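Local structure of endoglucanase (Clostridium thermocellum, 2E4T) at residues Ser432-Ser437 with Ile448-Lys453. The protein hydrolyses internal beta-1,4-glucosidic bonds of cellulose and probably xyloglucan, this chain being the family 44 glycoside hydrolase part of a larger enzyme. Residues are numbered along the deposited sequence; the frame is centred on the assembly and turned at random. Where two conformers were deposited one is given.
Sequences SSAYAS and IILLNK
Ser433 and Leu451, then Tyr435 and Ile449, form two hydrogen-bonded pairs of the antiparallel hairpin made by strands 432-439 and 442-452. The straightest bond runs from Leu451 N to Ser433 O (2.9 Å, 171° at the hydrogen); its donor is tilted slightly from the carbonyl plane, whereas Ser433 N lies on a lone pair of Leu451 O. Between them Ala434 faces Leu450 in a non-hydrogen-bonded pair, Ala434 CB lying 4.3 Å from Leu450 CD1; Ala434 CA also makes a CA-H...O contact of 3.1 Å with Ile449 O.

Beside Ser433, the Tyr435 ring turns its edge to its neighbours: CD2 lies 4.4 Å from Ile449 CB and CE2 4.5 Å from Leu451 CD1. In one of its two conformers, Lys453 NZ hydrogen-bonds Ile429 O.

Further out, helix 368-384 covers the Tyr435 and Leu451 face, where Asp376 OD1 accepts hydrogen bonds from both Ser433 OG and Tyr435 OH. Phe461 and Phe463 of strand 459-466 pack against Leu450 on the other face, within the beta domain beside the TIM-like barrel. Two hydroxyls converging on one carboxylate oxygen would probably stabilise its negative charge and help fix the rotation of both hydroxyl groups where the helix meets the sheet.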
loop_
_atom_site.group_PDB
_atom_site.type_symbol
_atom_site.label_atom_id
_atom_site.label_comp_id
_atom_site.label_asym_id
_atom_site.label_seq_id
_atom_site.Cartn_x
_atom_site.Cartn_y
_atom_site.Cartn_z
ATOM N N SER A 432 -9.999 20.777 -8.090
ATOM C CA SER A 432 -9.169 20.861 -6.904
ATOM C C SER A 432 -9.390 19.720 -5.981
ATOM O O SER A 432 -10.408 19.029 -6.049
ATOM C CB SER A 432 -9.427 22.191 -6.168
ATOM O OG SER A 432 -10.715 22.217 -5.543
ATOM N N SER A 433 -8.421 19.553 -5.074
ATOM C CA SER A 433 -8.610 18.756 -3.862
ATOM C C SER A 433 -7.977 19.531 -2.708
ATOM O O SER A 433 -7.004 20.276 -2.904
ATOM C CB SER A 433 -7.941 17.394 -3.939
ATOM O OG SER A 433 -8.438 16.676 -5.055
ATOM N N ALA A 434 -8.498 19.280 -1.496
ATOM C CA ALA A 434 -7.919 19.899 -0.330
ATOM C C ALA A 434 -8.129 18.970 0.848
ATOM O O ALA A 434 -9.221 18.439 1.047
ATOM C CB ALA A 434 -8.536 21.307 -0.057
ATOM N N TYR A 435 -7.051 18.811 1.633
ATOM C CA TYR A 435 -7.076 17.993 2.837
ATOM C C TYR A 435 -6.498 18.793 3.976
ATOM O O TYR A 435 -5.494 19.485 3.799
ATOM C CB TYR A 435 -6.207 16.698 2.646
ATOM C CG TYR A 435 -6.650 15.936 1.437
ATOM C CD1 TYR A 435 -7.776 15.102 1.496
ATOM C CD2 TYR A 435 -6.037 16.099 0.176
ATOM C CE1 TYR A 435 -8.260 14.461 0.381
ATOM C CE2 TYR A 435 -6.521 15.483 -0.955
ATOM C CZ TYR A 435 -7.651 14.691 -0.859
ATOM O OH TYR A 435 -8.225 14.075 -1.967
ATOM N N ALA A 436 -7.090 18.680 5.176
ATOM C CA ALA A 436 -6.617 19.457 6.305
ATOM C C ALA A 436 -6.385 18.520 7.514
ATOM O O ALA A 436 -7.066 17.497 7.656
ATOM C CB ALA A 436 -7.613 20.552 6.698
ATOM N N SER A 437 -5.415 18.930 8.334
ATOM C CA SER A 437 -5.122 18.139 9.513
ATOM C C SER A 437 -4.514 19.042 10.589
ATOM O O SER A 437 -4.001 20.141 10.356
ATOM C CB SER A 437 -4.115 17.025 9.192
ATOM O OG SER A 437 -2.894 17.593 8.711
ATOM N N ILE A 448 -2.659 22.171 5.544
ATOM C CA ILE A 448 -3.569 22.036 4.440
ATOM C C ILE A 448 -2.781 21.598 3.207
ATOM O O ILE A 448 -1.824 22.282 2.805
ATOM C CB ILE A 448 -4.308 23.368 4.100
ATOM C CG1 ILE A 448 -5.036 23.905 5.338
ATOM C CG2 ILE A 448 -5.249 23.161 2.939
ATOM C CD1 ILE A 448 -5.475 25.363 5.176
ATOM N N ILE A 449 -3.179 20.485 2.592
ATOM C CA ILE A 449 -2.666 20.119 1.259
ATOM C C ILE A 449 -3.689 20.610 0.266
ATOM O O ILE A 449 -4.893 20.310 0.360
ATOM C CB ILE A 449 -2.559 18.545 1.114
ATOM C CG1 ILE A 449 -1.564 17.942 2.089
ATOM C CG2 ILE A 449 -2.226 18.202 -0.297
ATOM C CD1 ILE A 449 -0.206 18.418 1.874
ATOM N N LEU A 450 -3.226 21.442 -0.678
ATOM C CA LEU A 450 -4.089 22.112 -1.637
ATOM C C LEU A 450 -3.575 21.781 -3.044
ATOM O O LEU A 450 -2.416 22.098 -3.357
ATOM C CB LEU A 450 -4.044 23.637 -1.401
ATOM C CG LEU A 450 -4.843 24.460 -2.398
ATOM C CD1 LEU A 450 -6.342 24.181 -2.329
ATOM C CD2 LEU A 450 -4.562 25.948 -2.093
ATOM N N LEU A 451 -4.410 21.100 -3.821
ATOM C CA LEU A 451 -3.997 20.612 -5.156
ATOM C C LEU A 451 -4.830 21.337 -6.199
ATOM O O LEU A 451 -6.066 21.263 -6.204
ATOM C CB LEU A 451 -4.228 19.088 -5.257
ATOM C CG LEU A 451 -3.585 18.287 -4.128
ATOM C CD1 LEU A 451 -3.848 16.780 -4.301
ATOM C CD2 LEU A 451 -2.091 18.521 -4.053
ATOM N N ASN A 452 -4.120 22.012 -7.123
ATOM C CA ASN A 452 -4.788 22.647 -8.261
ATOM C C ASN A 452 -4.627 21.759 -9.478
ATOM O O ASN A 452 -3.505 21.648 -10.025
ATOM C CB ASN A 452 -4.239 24.029 -8.526
ATOM C CG ASN A 452 -5.063 24.744 -9.577
ATOM O OD1 ASN A 452 -6.209 24.365 -9.821
ATOM N ND2 ASN A 452 -4.500 25.804 -10.174
ATOM N N LYS A 453 -5.728 21.106 -9.873
ATOM C CA LYS A 453 -5.765 20.218 -11.027
ATOM C C LYS A 453 -6.055 20.969 -12.338
ATOM O O LYS A 453 -6.082 20.358 -13.395
ATOM C CB LYS A 453 -6.778 19.103 -10.814
ATOM C CG LYS A 453 -6.445 18.213 -9.646
ATOM C CD LYS A 453 -7.472 17.081 -9.474
ATOM C CE LYS A 453 -8.710 17.454 -8.715
ATOM N NZ LYS A 453 -9.844 16.447 -8.876
#